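Local coordinates for protein S-adenosyl-L-methionine-dependent 2-deoxy-scyllo-inosamine dehydrogenase (PDB 4M7S) that catalyses the radical S-adenosyl-L-methionine-dependent two-electron oxidation of 2-deoxy-scyllo-inosamine to amino-dideoxy-scyllo-inosose in butirosin biosynthesis, using two [4Fe-4S] clusters, at residues A[6-11]-A[176-181]; A[49-54]-A[204-209]; A[60-65]-A[189-194]; A[182-187]-A[198-203]. All coordinates share one frame; numbering follows the deposited sequence.

In the fold
Contacts 1 and 4 belong to one mixed sheet, about 8 Å apart between centres. In contact 1, strand 7-10 runs parallel to strand 175-178; contact 4 pairs the next strand, 183-185, with 198-199 at the sheet's border. Contact 2, its centre about 12 Å from both of theirs, joins the end of helix 38-50 to helix 205-209; contact 3, about 21 Å from contact 2 between centres, joins loops beside the two clusters. Along the chain contacts 1 and 4 are in series, 3 and 4 nest inside the loop closed by contact 2, and 1 crosses 2 and 3. Contacts 1 to 3 tie the early radical SAM part to the later cluster-binding part; contact 4 stays within the latter.

Contact 1 of 4, residues A[6-11]-A[176-181]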
# COMPACT_ATOMS: atom_id res chain seq x y z
N SER A 6 6.66 -6.06 -5.47
CA SER A 6 7.66 -6.12 -4.43
C SER A 6 7.11 -5.52 -3.14
O SER A 6 7.65 -5.74 -2.06
CB SER A 6 8.93 -5.39 -4.86
OG SER A 6 8.70 -4.00 -4.96
N MSE A 7 6.02 -4.77 -3.26
CA MSE A 7 5.33 -4.16 -2.12
C MSE A 7 3.84 -4.36 -2.28
O MSE A 7 3.29 -4.20 -3.39
CB MSE A 7 5.67 -2.67 -1.99
CG MSE A 7 4.67 -1.85 -1.14
SE MSE A 7 4.72 -2.17 0.82
CE MSE A 7 6.23 -1.00 1.25
N ILE A 8 3.17 -4.75 -1.21
CA ILE A 8 1.71 -4.80 -1.22
C ILE A 8 1.18 -3.97 -0.06
O ILE A 8 1.63 -4.13 1.08
CB ILE A 8 1.16 -6.24 -1.19
CG1 ILE A 8 -0.37 -6.22 -1.14
CG2 ILE A 8 1.72 -7.03 -0.00
CD1 ILE A 8 -0.99 -7.53 -1.53
N GLU A 9 0.23 -3.08 -0.35
CA GLU A 9 -0.37 -2.21 0.65
C GLU A 9 -1.77 -2.70 0.94
O GLU A 9 -2.59 -2.79 0.03
CB GLU A 9 -0.47 -0.77 0.14
CG GLU A 9 0.68 0.13 0.52
CD GLU A 9 0.47 1.55 0.03
OE1 GLU A 9 -0.67 2.04 0.13
OE2 GLU A 9 1.43 2.16 -0.48
N VAL A 10 -2.04 -3.01 2.21
CA VAL A 10 -3.33 -3.58 2.59
C VAL A 10 -4.13 -2.61 3.47
O VAL A 10 -3.69 -2.25 4.57
CB VAL A 10 -3.13 -4.91 3.32
CG1 VAL A 10 -4.47 -5.60 3.54
CG2 VAL A 10 -2.21 -5.82 2.51
N GLU A 11 -5.29 -2.20 2.99
CA GLU A 11 -6.17 -1.33 3.78
C GLU A 11 -6.90 -2.14 4.85
O GLU A 11 -8.09 -2.44 4.72
CB GLU A 11 -7.18 -0.63 2.86
CG GLU A 11 -7.87 0.58 3.47
CD GLU A 11 -8.86 1.23 2.52
OE1 GLU A 11 -9.42 0.52 1.65
OE2 GLU A 11 -9.06 2.46 2.64
N ALA A 176 1.08 -3.50 -5.46
CA ALA A 176 -0.35 -3.79 -5.48
C ALA A 176 -0.98 -3.17 -4.24
O ALA A 176 -0.40 -3.22 -3.15
CB ALA A 176 -0.59 -5.31 -5.49
N VAL A 177 -2.17 -2.59 -4.39
CA VAL A 177 -2.93 -2.11 -3.26
C VAL A 177 -4.17 -2.97 -3.11
O VAL A 177 -4.83 -3.27 -4.10
CB VAL A 177 -3.39 -0.64 -3.45
CG1 VAL A 177 -4.26 -0.19 -2.27
CG2 VAL A 177 -2.19 0.27 -3.58
N VAL A 178 -4.49 -3.38 -1.88
CA VAL A 178 -5.72 -4.10 -1.59
C VAL A 178 -6.57 -3.26 -0.62
O VAL A 178 -6.11 -2.93 0.48
CB VAL A 178 -5.41 -5.47 -0.94
CG1 VAL A 178 -6.70 -6.20 -0.55
CG2 VAL A 178 -4.55 -6.31 -1.86
N THR A 179 -7.78 -2.89 -1.03
CA THR A 179 -8.65 -2.02 -0.24
C THR A 179 -9.39 -2.84 0.80
O THR A 179 -9.28 -4.08 0.81
CB THR A 179 -9.68 -1.30 -1.12
OG1 THR A 179 -10.63 -2.25 -1.61
CG2 THR A 179 -8.98 -0.58 -2.29
N VAL A 180 -10.15 -2.16 1.67
CA VAL A 180 -10.83 -2.84 2.78
C VAL A 180 -11.76 -3.92 2.28
O VAL A 180 -11.99 -4.90 2.99
CB VAL A 180 -11.73 -1.92 3.64
CG1 VAL A 180 -11.15 -1.75 5.03
CG2 VAL A 180 -12.05 -0.61 2.95
N LEU A 181 -12.31 -3.72 1.09
CA LEU A 181 -13.29 -4.65 0.54
C LEU A 181 -12.66 -5.62 -0.46
O LEU A 181 -13.37 -6.38 -1.12
CB LEU A 181 -14.47 -3.89 -0.08
CG LEU A 181 -15.28 -3.03 0.90
CD1 LEU A 181 -16.39 -2.29 0.18
CD2 LEU A 181 -15.85 -3.89 2.03
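Strands 7-10 and 175-178 run side by side in parallel, their axes 4.7 Å apart and inclined by 17°, with Ile8, Glu9 and Val10 paired to Ala176, Val177 and Val178. Between these residues the backbone ladder runs from Ala176 N to Met7 O, through Glu9 N to Ala176 O and Val178 N to Glu9 O. The last of these bonds is short and almost straight: Glu11 N lies 2.7 Å from Val178 O.

On the face carrying Ile8, Val10, Ala176 and Val178, CD1 of Ile8 reaches CG2 of Val178 at 3.8 Å, the two side chains crossing at a slant. Helix 38-50 packs against Ile8 and Val10 on this face, and Ile205 comes in against Ile8 and Val178. Glu9 and Val177 occupy the other face, with Phe61 against Val177.

Just beyond the strands, Glu11 takes over from the backbone. Its CG is anti to the backbone N (chi1 -163°) and the chain stays extended, carrying the carboxylate across to the turn after Val178. There OE1 accepts from Val180 N at 2.8 Å, met on its anti side and 22° out of the carboxylate plane. The same oxygen lies 3.3 Å from CB of Thr179, so the buried acid is packed against the turn it binds.

Parallel strands with helices packed on them are the framework of the radical SAM fold, a partial TIM barrel. Here strand 7-10 has as its parallel sheet neighbour strand 175-178, from the iron-sulfur cluster-binding part of the chain, so one sheet runs through both.

Contact 2 of 4, residues A[49-54]-A[204-209]; sequences SSLDFA and HISDIW
The imidazole of His204 and the hydroxyl of Ser50 meet in a hydrogen bond, NE2 donating to OG over 2.8 Å with the oxygen only 5° out of the ring plane. Beside it, Leu51 CG lies at the ring edge, 4.1 Å from CE1 of His204. The leucine's two methyls then part company: CD1 goes to CG2 of Ile205 at 4.1 Å, while CD2 rests on CB of Ser206 at 3.7 Å.

The other ring nitrogen fixes the rotation of the imidazole. His204 is the N-cap of helix 205-209, and its ND1 accepts from Ser206 N at 2.9 Å, again in the ring plane. The CG of His204 is anti to the backbone N (chi1 -161°), and the ring's ND1 meets the N-H of Ser206. On the other side, Ser50 OG is also bonded to Gln47 O one turn back in helix 38-50, and Gln47 OE1 receives Ile205 N. A Schellman motif with positive phi at Asp52 closes that helix.

With ND1 accepting and NE2 donating, both ring nitrogens are engaged, consistent with a neutral imidazole protonated on NE2. One side chain thereby caps its own helix and ties it to the end of another.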
# COMPACT_ATOMS: atom_id res chain seq x y z
N SER A 49 0.88 -16.40 0.81
CA SER A 49 1.65 -17.57 1.23
C SER A 49 1.90 -18.54 0.08
O SER A 49 2.98 -19.12 -0.02
CB SER A 49 0.95 -18.31 2.38
OG SER A 49 1.82 -19.27 2.92
N SER A 50 0.90 -18.72 -0.78
CA SER A 50 1.02 -19.61 -1.93
C SER A 50 2.06 -19.10 -2.94
O SER A 50 2.50 -19.83 -3.83
CB SER A 50 -0.33 -19.75 -2.62
OG SER A 50 -0.69 -18.54 -3.28
N LEU A 51 2.44 -17.83 -2.81
CA LEU A 51 3.45 -17.23 -3.67
C LEU A 51 4.82 -17.18 -2.99
O LEU A 51 5.78 -16.69 -3.57
CB LEU A 51 3.04 -15.80 -4.05
CG LEU A 51 1.78 -15.60 -4.89
CD1 LEU A 51 1.29 -14.15 -4.80
CD2 LEU A 51 2.02 -16.01 -6.35
N ASP A 52 4.91 -17.68 -1.76
CA ASP A 52 6.12 -17.51 -0.94
C ASP A 52 6.56 -16.03 -0.94
O ASP A 52 7.75 -15.72 -1.07
CB ASP A 52 7.25 -18.41 -1.44
CG ASP A 52 8.37 -18.58 -0.42
OD1 ASP A 52 8.19 -18.16 0.74
OD2 ASP A 52 9.42 -19.15 -0.79
N PHE A 53 5.59 -15.14 -0.80
CA PHE A 53 5.84 -13.70 -0.90
C PHE A 53 6.92 -13.21 0.08
O PHE A 53 6.83 -13.43 1.29
CB PHE A 53 4.56 -12.91 -0.68
CG PHE A 53 4.74 -11.43 -0.79
CD1 PHE A 53 5.09 -10.85 -2.00
CD2 PHE A 53 4.59 -10.62 0.32
CE1 PHE A 53 5.28 -9.48 -2.11
CE2 PHE A 53 4.77 -9.26 0.23
CZ PHE A 53 5.11 -8.68 -0.98
N ALA A 54 7.94 -12.55 -0.47
CA ALA A 54 9.10 -12.13 0.32
C ALA A 54 9.43 -10.66 0.12
O ALA A 54 10.56 -10.25 0.36
CB ALA A 54 10.31 -13.01 -0.03
N HIS A 204 -7.52 -15.03 -7.22
CA HIS A 204 -6.18 -15.03 -6.66
C HIS A 204 -5.43 -13.77 -7.06
O HIS A 204 -5.48 -13.34 -8.22
CB HIS A 204 -5.40 -16.27 -7.11
CG HIS A 204 -4.22 -16.58 -6.25
ND1 HIS A 204 -3.07 -15.82 -6.25
CD2 HIS A 204 -3.99 -17.60 -5.38
CE1 HIS A 204 -2.20 -16.33 -5.40
NE2 HIS A 204 -2.73 -17.41 -4.86
N ILE A 205 -4.72 -13.18 -6.11
CA ILE A 205 -4.05 -11.92 -6.38
C ILE A 205 -2.96 -12.08 -7.44
O ILE A 205 -2.63 -11.11 -8.13
CB ILE A 205 -3.47 -11.28 -5.11
CG1 ILE A 205 -3.09 -9.82 -5.40
CG2 ILE A 205 -2.31 -12.12 -4.57
CD1 ILE A 205 -2.61 -9.07 -4.22
N SER A 206 -2.43 -13.29 -7.60
CA SER A 206 -1.44 -13.50 -8.63
C SER A 206 -2.09 -13.44 -10.00
O SER A 206 -1.50 -12.96 -10.97
CB SER A 206 -0.76 -14.86 -8.46
OG SER A 206 0.17 -15.07 -9.51
N ASP A 207 -3.32 -13.96 -10.09
CA ASP A 207 -4.06 -13.96 -11.35
C ASP A 207 -4.52 -12.54 -11.71
O ASP A 207 -4.61 -12.20 -12.89
CB ASP A 207 -5.27 -14.89 -11.26
CG ASP A 207 -4.87 -16.35 -11.16
OD1 ASP A 207 -3.84 -16.73 -11.75
OD2 ASP A 207 -5.60 -17.11 -10.50
N ILE A 208 -4.82 -11.74 -10.69
CA ILE A 208 -5.18 -10.35 -10.91
C ILE A 208 -3.96 -9.59 -11.40
O ILE A 208 -4.01 -8.88 -12.40
CB ILE A 208 -5.72 -9.72 -9.61
CG1 ILE A 208 -7.05 -10.38 -9.22
CG2 ILE A 208 -5.88 -8.21 -9.75
CD1 ILE A 208 -7.49 -10.05 -7.79
N TRP A 209 -2.85 -9.75 -10.68
CA TRP A 209 -1.58 -9.14 -11.03
C TRP A 209 -1.17 -9.42 -12.47
O TRP A 209 -0.60 -8.56 -13.15
CB TRP A 209 -0.48 -9.63 -10.07
CG TRP A 209 0.86 -9.00 -10.32
CD1 TRP A 209 1.95 -9.58 -10.92
CD2 TRP A 209 1.25 -7.67 -9.97
NE1 TRP A 209 2.99 -8.68 -10.97
CE2 TRP A 209 2.58 -7.50 -10.39
CE3 TRP A 209 0.59 -6.60 -9.36
CZ2 TRP A 209 3.28 -6.30 -10.21
CZ3 TRP A 209 1.28 -5.42 -9.17
CH2 TRP A 209 2.61 -5.28 -9.60

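Contact 3 of 4, residues A[60-65]-A[189-194]; sequences HFYGEP and EDFNQK. With SF4 (iron/sulfur cluster), chain B; SF4 (iron/sulfur cluster), chain C.
Phe191 and Tyr62 form an edge-to-face aromatic pair between two loops that each run beside a different iron-sulfur cluster. In the conformer of Phe191 described here, one of two, the edge of its ring is turned toward the face of Tyr62, with centroids 5.4 Å apart and planes at 84°. CD1 of this conformer makes the closest approach, 3.8 Å from CD2 of Tyr62, and the phenylalanine CB also touches CE2 of the tyrosine.

Tyr62 itself stands edge-on over Phe61, its CD2 above the centre of that ring. Phe61 in turn points CZ at the carbonyl of Asp190, 3.7 Å from Asp190 O, which lies near the ring plane. The phenol oxygen of Tyr62 is bonded outside the two loops, to Phe188 O, and it lies 3.9 Å from CA of Glu189.

Loop 60-65 follows strand 56-58 of the radical SAM sheet, and Tyr62 lines the pocket of the cluster there: its carbonyl O is 3.7 Å from S2 of that cluster. Loop 189-194 belongs to the second cluster-binding domain. CB of Glu189 lies 3.7 Å from S4 of the other cluster; with CG anti to the carbonyl carbon (chi1 -71°), CG also lies near an iron and a second sulfur. A type I turn from Asp190 to Gln193 shapes the loop, and Asp190 OD1 accepts from Lys194 N at 2.7 Å.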
# COMPACT_ATOMS: atom_id res chain seq x y z
N HIS A 60 -1.59 0.22 5.43
CA HIS A 60 -2.09 1.62 5.36
C HIS A 60 -2.40 2.05 3.91
O HIS A 60 -1.48 2.13 3.09
CB HIS A 60 -1.00 2.55 5.92
CG HIS A 60 -1.35 4.01 5.93
ND1 HIS A 60 -1.13 4.81 7.03
CD2 HIS A 60 -1.87 4.82 4.97
CE1 HIS A 60 -1.51 6.05 6.76
NE2 HIS A 60 -1.97 6.08 5.52
N PHE A 61 -3.66 2.36 3.58
CA PHE A 61 -3.95 2.85 2.23
C PHE A 61 -4.16 4.33 2.45
O PHE A 61 -3.28 5.15 2.16
CB PHE A 61 -5.18 2.17 1.62
CG PHE A 61 -5.50 2.62 0.23
CD1 PHE A 61 -4.48 3.03 -0.63
CD2 PHE A 61 -6.81 2.65 -0.22
CE1 PHE A 61 -4.76 3.47 -1.91
CE2 PHE A 61 -7.11 3.09 -1.51
CZ PHE A 61 -6.08 3.51 -2.36
N TYR A 62 -5.32 4.69 3.00
CA TYR A 62 -5.55 6.07 3.42
C TYR A 62 -6.17 6.12 4.81
O TYR A 62 -6.88 7.07 5.17
CB TYR A 62 -6.41 6.81 2.41
CG TYR A 62 -5.66 7.29 1.20
CD1 TYR A 62 -4.99 8.51 1.20
CD2 TYR A 62 -5.60 6.51 0.05
CE1 TYR A 62 -4.30 8.94 0.08
CE2 TYR A 62 -4.91 6.93 -1.07
CZ TYR A 62 -4.26 8.14 -1.05
OH TYR A 62 -3.58 8.56 -2.17
N GLY A 63 -5.89 5.08 5.59
CA GLY A 63 -6.37 5.00 6.95
C GLY A 63 -5.22 4.80 7.91
O GLY A 63 -4.08 4.56 7.49
N GLU A 64 -5.51 4.89 9.21
CA GLU A 64 -4.50 4.72 10.25
C GLU A 64 -4.51 3.26 10.71
O GLU A 64 -5.51 2.80 11.28
CB GLU A 64 -4.83 5.64 11.43
CG GLU A 64 -3.92 5.45 12.62
CD GLU A 64 -2.44 5.50 12.24
OE1 GLU A 64 -1.66 4.68 12.77
OE2 GLU A 64 -2.05 6.37 11.42
N PRO A 65 -3.41 2.53 10.47
CA PRO A 65 -3.43 1.10 10.82
C PRO A 65 -3.55 0.84 12.33
O PRO A 65 -4.14 -0.17 12.70
CB PRO A 65 -2.08 0.58 10.28
CG PRO A 65 -1.20 1.80 10.17
CD PRO A 65 -2.13 2.96 9.87
N GLU A 189 -2.07 6.07 -5.38
CA GLU A 189 -2.75 7.30 -5.79
C GLU A 189 -4.24 7.07 -6.08
O GLU A 189 -5.04 8.01 -6.01
CB GLU A 189 -2.09 7.88 -7.04
CG GLU A 189 -0.71 8.49 -6.83
CD GLU A 189 -0.76 9.89 -6.24
OE1 GLU A 189 -1.72 10.64 -6.53
OE2 GLU A 189 0.17 10.25 -5.49
N ASP A 190 -4.60 5.84 -6.40
CA ASP A 190 -5.95 5.53 -6.87
C ASP A 190 -7.00 5.51 -5.73
O ASP A 190 -7.71 4.52 -5.55
CB ASP A 190 -5.95 4.18 -7.59
CG ASP A 190 -7.16 4.01 -8.48
OD1 ASP A 190 -7.90 5.00 -8.69
OD2 ASP A 190 -7.36 2.88 -8.98
N PHE A 191 -7.11 6.62 -5.01
CA PHE A 191 -8.06 6.73 -3.90
C PHE A 191 -9.50 6.53 -4.36
O PHE A 191 -10.35 6.04 -3.62
CB PHE A 191 -7.96 8.10 -3.21
CG PHE A 191 -9.08 8.37 -2.24
CD1 PHE A 191 -9.02 7.88 -0.94
CD2 PHE A 191 -10.19 9.10 -2.63
CE1 PHE A 191 -10.05 8.13 -0.04
CE2 PHE A 191 -11.23 9.35 -1.73
CZ PHE A 191 -11.15 8.86 -0.44
N ASN A 192 -9.78 6.95 -5.58
CA ASN A 192 -11.13 6.83 -6.13
C ASN A 192 -11.37 5.50 -6.83
O ASN A 192 -12.45 5.27 -7.37
CB ASN A 192 -11.43 8.00 -7.06
CG ASN A 192 -11.74 9.28 -6.31
OD1 ASN A 192 -12.45 9.26 -5.31
ND2 ASN A 192 -11.21 10.40 -6.79
N GLN A 193 -10.36 4.63 -6.80
CA GLN A 193 -10.45 3.29 -7.38
C GLN A 193 -10.93 3.34 -8.83
O GLN A 193 -11.90 2.68 -9.21
CB GLN A 193 -11.36 2.39 -6.52
CG GLN A 193 -11.05 2.48 -5.01
CD GLN A 193 -11.75 1.40 -4.19
OE1 GLN A 193 -12.10 0.34 -4.71
NE2 GLN A 193 -11.97 1.67 -2.90
N LYS A 194 -10.26 4.16 -9.64
CA LYS A 194 -10.54 4.24 -11.06
C LYS A 194 -10.04 2.99 -11.78
O LYS A 194 -10.54 2.64 -12.84
CB LYS A 194 -9.87 5.47 -11.67
CG LYS A 194 -10.36 6.81 -11.12
CD LYS A 194 -9.35 7.90 -11.41
CE LYS A 194 -9.81 9.26 -10.92
NZ LYS A 194 -8.87 10.32 -11.38
FE1 SF4 B . 0.78 8.49 -10.81
FE2 SF4 B . -0.23 6.60 -12.43
FE3 SF4 B . 0.13 6.11 -9.82
FE4 SF4 B . 2.21 6.28 -11.48
S1 SF4 B . 0.60 4.64 -11.54
S2 SF4 B . 2.09 7.24 -9.39
S3 SF4 B . 1.56 7.95 -12.90
S4 SF4 B . -1.36 7.63 -10.69
FE1 SF4 C . -4.79 10.47 8.02
FE2 SF4 C . -3.77 12.87 7.49
FE3 SF4 C . -4.61 11.35 5.49
FE4 SF4 C . -2.38 10.61 6.84
S1 SF4 C . -2.62 12.48 5.53
S2 SF4 C . -4.10 9.23 6.23
S3 SF4 C . -2.89 11.34 8.97
S4 SF4 C . -5.95 12.27 7.13

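Contact 4 of 4, residues A[182-187]-A[198-203]. With SF4 (iron/sulfur cluster), chain B.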
# COMPACT_ATOMS: atom_id res chain seq x y z
N GLY A 182 -11.34 -5.59 -0.56
CA GLY A 182 -10.61 -6.58 -1.35
C GLY A 182 -10.19 -6.16 -2.76
O GLY A 182 -9.52 -6.90 -3.47
N ASN A 183 -10.60 -4.96 -3.18
CA ASN A 183 -10.27 -4.50 -4.52
C ASN A 183 -8.77 -4.29 -4.68
O ASN A 183 -8.10 -3.79 -3.77
CB ASN A 183 -11.00 -3.20 -4.85
CG ASN A 183 -12.48 -3.41 -5.03
OD1 ASN A 183 -12.93 -4.51 -5.37
ND2 ASN A 183 -13.25 -2.35 -4.83
N VAL A 184 -8.25 -4.67 -5.84
CA VAL A 184 -6.83 -4.52 -6.09
C VAL A 184 -6.61 -3.32 -7.02
O VAL A 184 -7.20 -3.24 -8.10
CB VAL A 184 -6.24 -5.79 -6.70
CG1 VAL A 184 -4.73 -5.65 -6.91
CG2 VAL A 184 -6.56 -6.99 -5.80
N LEU A 185 -5.76 -2.39 -6.59
CA LEU A 185 -5.46 -1.19 -7.37
C LEU A 185 -3.98 -1.22 -7.75
O LEU A 185 -3.17 -1.84 -7.06
CB LEU A 185 -5.78 0.08 -6.56
CG LEU A 185 -7.08 0.09 -5.76
CD1 LEU A 185 -7.16 1.35 -4.90
CD2 LEU A 185 -8.31 -0.03 -6.66
N PRO A 186 -3.61 -0.53 -8.85
CA PRO A 186 -2.23 -0.57 -9.34
C PRO A 186 -1.35 0.48 -8.68
O PRO A 186 -0.16 0.52 -8.97
CB PRO A 186 -2.39 -0.22 -10.82
CG PRO A 186 -3.54 0.71 -10.84
CD PRO A 186 -4.49 0.19 -9.78
N CYS A 187 -1.92 1.32 -7.81
CA CYS A 187 -1.18 2.45 -7.26
C CYS A 187 -1.80 3.07 -5.99
O CYS A 187 -3.01 3.01 -5.79
CB CYS A 187 -1.05 3.54 -8.31
SG CYS A 187 -0.37 5.04 -7.63
N GLY A 198 -9.17 -6.17 -9.92
CA GLY A 198 -9.94 -7.34 -9.55
C GLY A 198 -10.20 -7.28 -8.06
O GLY A 198 -10.01 -6.23 -7.45
N ASN A 199 -10.62 -8.40 -7.47
CA ASN A 199 -10.91 -8.45 -6.05
C ASN A 199 -10.43 -9.79 -5.50
O ASN A 199 -10.77 -10.84 -6.06
CB ASN A 199 -12.42 -8.25 -5.82
CG ASN A 199 -12.79 -8.18 -4.34
OD1 ASN A 199 -12.70 -9.19 -3.62
ND2 ASN A 199 -13.20 -6.99 -3.88
N ILE A 200 -9.63 -9.76 -4.44
CA ILE A 200 -9.02 -10.98 -3.90
C ILE A 200 -10.01 -11.88 -3.17
O ILE A 200 -9.69 -13.04 -2.86
CB ILE A 200 -7.86 -10.66 -2.94
CG1 ILE A 200 -8.37 -9.83 -1.75
CG2 ILE A 200 -6.74 -9.94 -3.68
CD1 ILE A 200 -7.53 -9.98 -0.53
N GLY A 201 -11.21 -11.37 -2.90
CA GLY A 201 -12.28 -12.20 -2.37
C GLY A 201 -12.87 -13.09 -3.47
O GLY A 201 -13.62 -14.02 -3.18
N GLU A 202 -12.53 -12.80 -4.72
CA GLU A 202 -13.14 -13.53 -5.84
C GLU A 202 -12.10 -14.19 -6.74
O GLU A 202 -12.44 -14.98 -7.61
CB GLU A 202 -13.98 -12.58 -6.70
CG GLU A 202 -14.85 -11.59 -5.95
CD GLU A 202 -15.36 -10.47 -6.85
OE1 GLU A 202 -15.30 -10.64 -8.09
OE2 GLU A 202 -15.81 -9.43 -6.32
N GLN A 203 -10.83 -13.85 -6.55
CA GLN A 203 -9.81 -14.27 -7.49
C GLN A 203 -8.44 -14.14 -6.84
O GLN A 203 -8.21 -13.26 -6.01
CB GLN A 203 -9.88 -13.39 -8.74
CG GLN A 203 -8.94 -13.77 -9.86
CD GLN A 203 -9.29 -13.08 -11.16
OE1 GLN A 203 -9.76 -11.94 -11.17
NE2 GLN A 203 -9.08 -13.77 -12.27
FE1 SF4 B . 0.78 8.49 -10.81
FE2 SF4 B . -0.23 6.60 -12.43
FE3 SF4 B . 0.13 6.11 -9.82
FE4 SF4 B . 2.21 6.28 -11.48
S1 SF4 B . 0.60 4.64 -11.54
S2 SF4 B . 2.09 7.24 -9.39
S3 SF4 B . 1.56 7.95 -12.90
S4 SF4 B . -1.36 7.63 -10.69
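Asn199 ND2 donates to Asn183 OD1 at 2.9 Å, and two backbone bonds flank this link: Ile200 N to Gly182 O at 3.0 Å and Val184 N to Gly198 O at 2.9 Å. The two side-chain amides stand nearly perpendicular. The acceptor oxygen lies close to the amide plane of Asn199, whereas the donor sits above the carbonyl plane of Asn183, 47° out of it.

Both asparagines are engaged at each end. Asn199 OD1 accepts from Gly201 N at 2.7 Å, an Asx turn that bends the chain after the strand, and its ND2 also reaches Leu181 O. Asn183 ND2 goes to Gln193 OE1 in the loop between the strands. With CG of Asn199 anti to the backbone N (chi1 -176°), the amide lies close against Gly182: C of Gly182 lies 3.3 Å from ND2 of Asn199. Gly182 has a positive phi, 98°, and its backbone lies directly against that amide.

Away from the amides, CG2 of Val184 meets CG2 of Ile200 at 3.6 Å, the two side chains crossing at about a right angle. Ile208 and Phe214 cover Val184, while Leu40 and Leu44 of helix 38-50 join Ile205 around Ile200.

Strand 183-185 ends two residues before Cys187, whose SG binds iron FE3 of the cluster at 2.5 Å. With strand 198-199 only weakly bonded, the side-chain amide bond and the Asx turn supplement a short backbone pairing.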